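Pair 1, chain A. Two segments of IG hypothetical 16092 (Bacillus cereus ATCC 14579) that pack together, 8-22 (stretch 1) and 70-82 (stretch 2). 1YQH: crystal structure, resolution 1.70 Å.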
# COMPACT_ATOMS: atom_id res chain seq x y z
N VAL A 8 6.46 -14.65 9.16
CA VAL A 8 5.61 -13.81 8.32
C VAL A 8 6.40 -13.55 7.03
O VAL A 8 7.63 -13.72 6.97
CB VAL A 8 5.17 -12.45 8.98
CG1 VAL A 8 4.45 -12.70 10.30
CG2 VAL A 8 6.35 -11.49 9.16
N THR A 9 5.68 -13.15 6.00
CA THR A 9 6.27 -12.58 4.81
C THR A 9 5.75 -11.13 4.74
O THR A 9 4.60 -10.86 5.11
CB THR A 9 5.91 -13.43 3.57
OG1 THR A 9 6.44 -14.76 3.74
CG2 THR A 9 6.50 -12.83 2.30
N MSE A 10 6.60 -10.21 4.31
CA MSE A 10 6.30 -8.79 4.33
C MSE A 10 6.96 -8.15 3.11
O MSE A 10 7.96 -8.67 2.61
CB MSE A 10 6.89 -8.20 5.61
CG MSE A 10 6.59 -6.75 5.88
SE MSE A 10 7.53 -6.21 7.49
CE MSE A 10 6.62 -7.34 8.82
N SER A 11 6.37 -7.07 2.59
CA SER A 11 7.12 -6.20 1.71
C SER A 11 7.07 -4.79 2.23
O SER A 11 6.17 -4.43 3.00
CB SER A 11 6.60 -6.28 0.26
OG SER A 11 5.30 -5.74 0.15
N PHE A 12 8.05 -3.99 1.84
CA PHE A 12 8.04 -2.59 2.24
C PHE A 12 8.79 -1.75 1.24
O PHE A 12 9.62 -2.24 0.45
CB PHE A 12 8.65 -2.42 3.65
CG PHE A 12 10.16 -2.28 3.66
CD1 PHE A 12 10.76 -1.03 3.82
CD2 PHE A 12 10.99 -3.41 3.52
CE1 PHE A 12 12.15 -0.88 3.83
CE2 PHE A 12 12.38 -3.27 3.54
CZ PHE A 12 12.96 -2.01 3.69
N SER A 13 8.49 -0.46 1.27
CA SER A 13 9.26 0.50 0.50
C SER A 13 9.38 1.80 1.28
O SER A 13 8.55 2.08 2.15
CB SER A 13 8.60 0.74 -0.86
OG SER A 13 7.26 1.15 -0.70
N VAL A 14 10.43 2.57 0.97
CA VAL A 14 10.61 3.92 1.53
C VAL A 14 10.72 4.91 0.38
O VAL A 14 11.44 4.68 -0.60
CB VAL A 14 11.86 3.99 2.45
CG1 VAL A 14 11.60 3.20 3.74
CG2 VAL A 14 13.10 3.45 1.73
N VAL A 15 9.97 6.01 0.47
CA VAL A 15 10.05 7.07 -0.52
C VAL A 15 10.44 8.32 0.25
O VAL A 15 9.61 8.90 0.96
CB VAL A 15 8.73 7.31 -1.25
CG1 VAL A 15 8.89 8.36 -2.33
CG2 VAL A 15 8.20 6.00 -1.84
N PRO A 16 11.71 8.71 0.16
CA PRO A 16 12.23 9.83 0.93
C PRO A 16 12.12 11.17 0.22
O PRO A 16 12.05 11.22 -1.02
CB PRO A 16 13.71 9.46 1.10
CG PRO A 16 14.04 8.75 -0.19
CD PRO A 16 12.77 8.03 -0.62
N GLN A 17 12.09 12.24 1.02
CA GLN A 17 12.30 13.60 0.52
C GLN A 17 13.62 14.06 1.11
O GLN A 17 13.78 14.10 2.34
CB GLN A 17 11.19 14.53 0.99
CG GLN A 17 9.83 14.19 0.43
CD GLN A 17 9.74 14.40 -1.07
OE1 GLN A 17 10.24 15.39 -1.61
NE2 GLN A 17 9.08 13.47 -1.74
N ALA A 18 14.56 14.41 0.24
CA ALA A 18 15.88 14.87 0.67
C ALA A 18 16.29 16.12 -0.11
O ALA A 18 16.38 16.07 -1.34
CB ALA A 18 16.92 13.79 0.50
N LYS A 19 16.57 17.21 0.62
CA LYS A 19 16.91 18.51 0.00
C LYS A 19 18.24 18.52 -0.75
O LYS A 19 18.39 19.27 -1.71
CB LYS A 19 16.90 19.64 1.05
CG LYS A 19 15.52 20.03 1.61
CD LYS A 19 15.66 20.83 2.90
CE LYS A 19 14.33 21.15 3.56
NZ LYS A 19 14.50 21.90 4.85
N THR A 20 19.22 17.72 -0.31
CA THR A 20 20.55 17.77 -0.93
C THR A 20 21.12 16.41 -1.34
O THR A 20 22.33 16.27 -1.53
CB THR A 20 21.59 18.46 -0.01
OG1 THR A 20 21.70 17.74 1.22
CG2 THR A 20 21.18 19.90 0.27
N LYS A 21 20.24 15.41 -1.48
CA LYS A 21 20.67 14.07 -1.89
C LYS A 21 19.76 13.54 -2.99
O LYS A 21 18.57 13.86 -3.03
CB LYS A 21 20.62 13.08 -0.70
CG LYS A 21 21.34 13.54 0.58
CD LYS A 21 22.86 13.59 0.42
CE LYS A 21 23.55 14.08 1.69
NZ LYS A 21 22.88 15.28 2.31
N ASP A 22 20.33 12.71 -3.86
CA ASP A 22 19.55 11.97 -4.84
C ASP A 22 18.76 10.87 -4.12
O ASP A 22 19.27 10.28 -3.17
CB ASP A 22 20.50 11.34 -5.87
CG ASP A 22 21.18 12.37 -6.76
OD1 ASP A 22 22.40 12.58 -6.60
OD2 ASP A 22 20.51 12.97 -7.61
N ASP A 70 18.87 9.53 8.44
CA ASP A 70 20.31 9.67 8.74
C ASP A 70 21.12 10.03 7.48
O ASP A 70 22.14 10.73 7.57
CB ASP A 70 20.86 8.39 9.37
CG ASP A 70 20.27 8.10 10.74
OD1 ASP A 70 19.74 9.01 11.41
OD2 ASP A 70 20.36 6.92 11.17
N ALA A 71 20.65 9.55 6.34
CA ALA A 71 21.28 9.81 5.05
C ALA A 71 20.94 11.20 4.48
O ALA A 71 21.47 11.59 3.43
CB ALA A 71 20.92 8.71 4.05
N GLY A 72 20.08 11.93 5.16
CA GLY A 72 19.72 13.28 4.72
C GLY A 72 18.26 13.52 4.35
O GLY A 72 17.89 14.65 3.99
N ALA A 73 17.41 12.50 4.44
CA ALA A 73 15.99 12.72 4.18
C ALA A 73 15.35 13.55 5.30
O ALA A 73 15.59 13.29 6.48
CB ALA A 73 15.23 11.39 3.99
N GLU A 74 14.56 14.54 4.91
CA GLU A 74 13.79 15.32 5.87
C GLU A 74 12.52 14.56 6.28
O GLU A 74 12.04 14.71 7.41
CB GLU A 74 13.46 16.69 5.28
CG GLU A 74 14.64 17.70 5.36
CD GLU A 74 15.81 17.42 4.38
OE1 GLU A 74 16.99 17.56 4.79
OE2 GLU A 74 15.56 17.09 3.20
N GLU A 75 12.00 13.74 5.37
CA GLU A 75 10.83 12.91 5.69
C GLU A 75 10.80 11.68 4.80
O GLU A 75 11.48 11.63 3.78
CB GLU A 75 9.52 13.70 5.58
CG GLU A 75 9.21 14.23 4.17
CD GLU A 75 7.93 15.08 4.10
OE1 GLU A 75 7.43 15.54 5.15
OE2 GLU A 75 7.44 15.29 2.97
N VAL A 76 10.01 10.70 5.20
CA VAL A 76 9.94 9.45 4.45
C VAL A 76 8.50 8.98 4.47
O VAL A 76 7.85 9.05 5.51
CB VAL A 76 10.79 8.33 5.12
CG1 VAL A 76 10.77 7.06 4.28
CG2 VAL A 76 12.23 8.79 5.38
N ILE A 77 8.02 8.51 3.32
CA ILE A 77 6.74 7.80 3.29
C ILE A 77 7.07 6.32 3.18
O ILE A 77 7.71 5.88 2.20
CB ILE A 77 5.86 8.25 2.09
CG1 ILE A 77 5.65 9.77 2.07
CG2 ILE A 77 4.52 7.47 2.08
CD1 ILE A 77 4.91 10.35 3.31
N THR A 78 6.65 5.56 4.18
CA THR A 78 7.02 4.15 4.27
C THR A 78 5.76 3.30 4.09
O THR A 78 4.76 3.54 4.77
CB THR A 78 7.73 3.86 5.62
OG1 THR A 78 8.90 4.69 5.73
CG2 THR A 78 8.15 2.38 5.76
N SER A 79 5.81 2.33 3.19
CA SER A 79 4.68 1.44 2.92
C SER A 79 5.07 0.04 3.36
O SER A 79 6.21 -0.39 3.16
CB SER A 79 4.33 1.43 1.43
OG SER A 79 4.04 2.73 0.94
N ILE A 80 4.13 -0.68 3.95
CA ILE A 80 4.38 -2.03 4.43
C ILE A 80 3.17 -2.88 4.07
O ILE A 80 2.03 -2.41 4.17
CB ILE A 80 4.57 -2.08 5.99
CG1 ILE A 80 5.69 -1.13 6.44
CG2 ILE A 80 4.86 -3.51 6.45
CD1 ILE A 80 5.75 -0.85 7.94
N LYS A 81 3.41 -4.12 3.64
CA LYS A 81 2.34 -5.09 3.52
C LYS A 81 2.78 -6.36 4.24
O LYS A 81 3.90 -6.84 4.03
CB LYS A 81 2.04 -5.39 2.06
CG LYS A 81 0.65 -5.96 1.83
CD LYS A 81 0.29 -6.01 0.35
CE LYS A 81 -0.20 -4.66 -0.20
NZ LYS A 81 -1.59 -4.28 0.23
N ILE A 82 1.91 -6.89 5.09
CA ILE A 82 2.24 -8.06 5.89
C ILE A 82 1.27 -9.18 5.57
O ILE A 82 0.05 -8.96 5.58
CB ILE A 82 2.18 -7.79 7.42
CG1 ILE A 82 3.00 -6.55 7.80
CG2 ILE A 82 2.66 -9.02 8.23
CD1 ILE A 82 2.79 -6.08 9.24
O HOH W 1 6.24 4.21 0.43
O HOH W 2 19.23 16.50 2.27

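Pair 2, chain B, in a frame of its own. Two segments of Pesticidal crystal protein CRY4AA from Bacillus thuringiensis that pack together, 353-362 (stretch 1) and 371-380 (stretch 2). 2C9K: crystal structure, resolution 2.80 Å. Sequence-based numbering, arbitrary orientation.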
# COMPACT_ATOMS: atom_id res chain seq x y z
N TYR B 353 -17.25 3.34 -5.56
CA TYR B 353 -16.31 3.91 -4.61
C TYR B 353 -16.12 5.41 -4.65
O TYR B 353 -16.40 6.07 -5.66
CB TYR B 353 -14.95 3.25 -4.80
CG TYR B 353 -15.03 1.77 -5.09
CD1 TYR B 353 -14.87 1.29 -6.39
CD2 TYR B 353 -15.29 0.85 -4.08
CE1 TYR B 353 -14.96 -0.07 -6.68
CE2 TYR B 353 -15.38 -0.52 -4.35
CZ TYR B 353 -15.23 -0.97 -5.65
OH TYR B 353 -15.36 -2.31 -5.93
N ILE B 354 -15.64 5.95 -3.54
CA ILE B 354 -15.35 7.37 -3.42
C ILE B 354 -13.85 7.49 -3.69
O ILE B 354 -13.04 6.91 -2.97
CB ILE B 354 -15.71 7.88 -2.00
CG1 ILE B 354 -17.20 7.69 -1.74
CG2 ILE B 354 -15.37 9.35 -1.85
CD1 ILE B 354 -17.63 7.94 -0.31
N PHE B 355 -13.47 8.21 -4.75
CA PHE B 355 -12.06 8.35 -5.10
C PHE B 355 -11.53 9.76 -4.93
O PHE B 355 -10.33 10.01 -5.08
CB PHE B 355 -11.83 7.88 -6.53
CG PHE B 355 -12.41 8.80 -7.57
CD1 PHE B 355 -11.79 10.01 -7.87
CD2 PHE B 355 -13.56 8.45 -8.26
CE1 PHE B 355 -12.30 10.87 -8.85
CE2 PHE B 355 -14.08 9.30 -9.24
CZ PHE B 355 -13.45 10.51 -9.54
N LEU B 356 -12.43 10.69 -4.63
CA LEU B 356 -12.06 12.08 -4.42
C LEU B 356 -13.22 12.79 -3.76
O LEU B 356 -14.38 12.55 -4.11
CB LEU B 356 -11.75 12.76 -5.75
CG LEU B 356 -11.30 14.23 -5.70
CD1 LEU B 356 -9.92 14.34 -5.07
CD2 LEU B 356 -11.28 14.80 -7.09
N LEU B 357 -12.95 13.65 -2.79
CA LEU B 357 -14.04 14.39 -2.18
C LEU B 357 -13.64 15.79 -1.83
O LEU B 357 -12.45 16.12 -1.74
CB LEU B 357 -14.62 13.68 -0.95
CG LEU B 357 -13.79 13.46 0.29
CD1 LEU B 357 -14.73 13.25 1.48
CD2 LEU B 357 -12.89 12.26 0.09
N ASN B 358 -14.66 16.62 -1.66
CA ASN B 358 -14.48 18.03 -1.35
C ASN B 358 -15.16 18.28 -0.03
O ASN B 358 -16.32 17.92 0.13
CB ASN B 358 -15.15 18.86 -2.44
CG ASN B 358 -14.75 20.31 -2.39
OD1 ASN B 358 -14.97 21.00 -1.39
ND2 ASN B 358 -14.17 20.79 -3.48
N VAL B 359 -14.47 18.88 0.92
CA VAL B 359 -15.09 19.15 2.21
C VAL B 359 -15.06 20.62 2.59
O VAL B 359 -14.05 21.31 2.37
CB VAL B 359 -14.44 18.32 3.35
CG1 VAL B 359 -14.34 16.86 2.93
CG2 VAL B 359 -13.08 18.87 3.70
N ILE B 360 -16.18 21.10 3.12
CA ILE B 360 -16.31 22.48 3.57
C ILE B 360 -16.58 22.41 5.07
O ILE B 360 -17.61 21.90 5.50
CB ILE B 360 -17.49 23.24 2.91
CG1 ILE B 360 -17.28 23.36 1.40
CG2 ILE B 360 -17.63 24.63 3.53
CD1 ILE B 360 -17.43 22.05 0.64
N SER B 361 -15.64 22.92 5.85
CA SER B 361 -15.79 22.91 7.30
C SER B 361 -15.71 24.33 7.84
O SER B 361 -15.23 25.25 7.16
CB SER B 361 -14.68 22.05 7.90
OG SER B 361 -13.42 22.43 7.37
N LEU B 362 -16.18 24.52 9.08
CA LEU B 362 -16.15 25.83 9.70
C LEU B 362 -14.71 26.17 10.06
O LEU B 362 -13.93 25.30 10.44
CB LEU B 362 -17.04 25.83 10.95
CG LEU B 362 -18.52 25.55 10.66
CD1 LEU B 362 -19.32 25.58 11.94
CD2 LEU B 362 -19.06 26.60 9.70
N ASN B 371 -15.24 23.74 14.22
CA ASN B 371 -14.57 23.73 12.92
C ASN B 371 -15.01 22.48 12.15
O ASN B 371 -14.30 21.98 11.27
CB ASN B 371 -13.03 23.78 13.04
CG ASN B 371 -12.45 22.63 13.85
OD1 ASN B 371 -11.23 22.55 14.02
ND2 ASN B 371 -13.29 21.75 14.36
N ASN B 372 -16.20 22.01 12.51
CA ASN B 372 -16.85 20.84 11.93
C ASN B 372 -17.08 20.90 10.42
O ASN B 372 -16.99 21.95 9.79
CB ASN B 372 -18.21 20.62 12.58
CG ASN B 372 -18.12 20.36 14.06
OD1 ASN B 372 -17.37 21.03 14.78
ND2 ASN B 372 -18.88 19.38 14.52
N ILE B 373 -17.40 19.73 9.86
CA ILE B 373 -17.70 19.61 8.44
C ILE B 373 -19.19 19.96 8.30
O ILE B 373 -20.02 19.44 9.04
CB ILE B 373 -17.47 18.16 7.93
CG1 ILE B 373 -15.99 17.80 8.02
CG2 ILE B 373 -17.96 18.02 6.50
CD1 ILE B 373 -15.67 16.39 7.55
N SER B 374 -19.51 20.84 7.36
CA SER B 374 -20.90 21.22 7.16
C SER B 374 -21.38 20.83 5.76
O SER B 374 -22.58 20.83 5.49
CB SER B 374 -21.10 22.72 7.38
OG SER B 374 -20.50 23.48 6.34
N LYS B 375 -20.44 20.49 4.89
CA LYS B 375 -20.80 20.11 3.53
C LYS B 375 -19.74 19.22 2.87
O LYS B 375 -18.54 19.41 3.08
CB LYS B 375 -21.02 21.37 2.69
CG LYS B 375 -21.45 21.10 1.26
CD LYS B 375 -21.38 22.36 0.42
CE LYS B 375 -21.77 22.08 -1.02
NZ LYS B 375 -23.14 21.51 -1.10
N MET B 376 -20.18 18.26 2.06
CA MET B 376 -19.24 17.37 1.38
C MET B 376 -19.66 17.00 -0.04
O MET B 376 -20.81 16.69 -0.31
CB MET B 376 -19.03 16.09 2.19
CG MET B 376 -18.26 16.30 3.47
SD MET B 376 -18.07 14.76 4.37
CE MET B 376 -19.63 14.69 5.23
N ASP B 377 -18.68 17.03 -0.94
CA ASP B 377 -18.89 16.69 -2.33
C ASP B 377 -18.07 15.46 -2.64
O ASP B 377 -16.84 15.53 -2.72
CB ASP B 377 -18.43 17.82 -3.25
CG ASP B 377 -19.33 19.02 -3.20
OD1 ASP B 377 -18.91 20.08 -3.72
OD2 ASP B 377 -20.44 18.91 -2.64
N PHE B 378 -18.75 14.33 -2.81
CA PHE B 378 -18.06 13.09 -3.13
C PHE B 378 -17.95 12.88 -4.63
O PHE B 378 -18.85 13.22 -5.40
CB PHE B 378 -18.80 11.90 -2.51
CG PHE B 378 -18.97 12.00 -1.02
CD1 PHE B 378 -20.04 12.71 -0.48
CD2 PHE B 378 -18.05 11.43 -0.16
CE1 PHE B 378 -20.19 12.84 0.90
CE2 PHE B 378 -18.18 11.56 1.22
CZ PHE B 378 -19.26 12.27 1.75
N PHE B 379 -16.81 12.35 -5.05
CA PHE B 379 -16.58 12.04 -6.45
C PHE B 379 -16.47 10.53 -6.50
O PHE B 379 -15.41 9.94 -6.30
CB PHE B 379 -15.32 12.73 -6.96
CG PHE B 379 -15.51 14.20 -7.22
CD1 PHE B 379 -16.51 14.63 -8.09
CD2 PHE B 379 -14.71 15.14 -6.58
CE1 PHE B 379 -16.70 15.99 -8.34
CE2 PHE B 379 -14.90 16.50 -6.82
CZ PHE B 379 -15.90 16.93 -7.70
N ILE B 380 -17.63 9.93 -6.73
CA ILE B 380 -17.84 8.49 -6.79
C ILE B 380 -17.57 7.89 -8.17
O ILE B 380 -17.60 8.59 -9.18
CB ILE B 380 -19.30 8.19 -6.38
CG1 ILE B 380 -19.49 8.59 -4.91
CG2 ILE B 380 -19.66 6.74 -6.64
CD1 ILE B 380 -20.91 8.56 -4.41

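An antiparallel strand pair fixes its backbone far more tightly than its side chains, and the two pairs compared here illustrate the principle. In each, two neighbouring strands run antiparallel, their axes 4.5 Å apart at closest approach and their directions 162° apart in pair 1 and 168° in pair 2. Fourteen central residues superpose with an RMSD of 0.6 Å, and the buried areas are nearly equal, 970 and 977 Å².

The shared frame is a ladder of main-chain hydrogen bonds. Val A15 matches Asn B358, and Ile A77 matches Asp B377: Val A15 N donates to Ile A77 O (2.8 Å) and Ile A77 N to Val A15 O (2.9 Å), while Asn B358 N donates to Asp B377 O (2.7 Å) and Asp B377 N to Asn B358 O (2.7 Å). One rung on, Gln A17 N reaches Glu A75 O at 2.9 Å, just as Ile B360 N reaches Lys B375 O at 2.9 Å. Both ladders then slip by a residue. Gln A17 O accepts from Glu A74 N at 2.7 Å, and Ile B360 O from the matching Ser B374 N at 2.9 Å; in pair 2 this is a beta bulge.

Around Val A14 and Pro A16, pair 1 packs small groups: Val A14 CB lies 3.7 Å from Val A76 CG1, and Pro A16 CB 3.8 Å from CB of its neighbour Ala A73. At the matching positions pair 2 places larger side chains, Leu B357, Met B376 and Phe B378, in place of Val A14, Val A76 and Thr A78. Val B359 CG1 meets Met B376 CG at 4.0 Å, and Leu B357 CD1 approaches Phe B378 CE2 at 3.9 Å, where pair 1 sets Val A14 CG1 against Thr A78 OG1 at 3.7 Å.

The opposite face is filled differently. Ser A13 and Ser A79 are small enough to leave room for a water, which donates to Ile A77 O (2.8 Å), is hydrogen-bonded to Ser A79 OG (2.7 Å) and donates a weak bond to Ser A13 OG (3.4 Å). Their counterparts, Leu B356 and Phe B379, instead touch directly, CD2 of the leucine lying 3.5 Å from CD2 of the phenylalanine. Phe B379 CB also sits over the face of the Phe B355 ring, 4.2 Å from its centroid, in a CH-pi contact.

At the slipped end, Glu A74 OE2 accepts a hydrogen bond from Lys A19 N at 2.8 Å. The matching Leu B362 N finds a backbone acceptor, Asn B372 O, also at 2.8 Å. One amide position is thus satisfied by a side chain in pair 1 and by the main chain in pair 2.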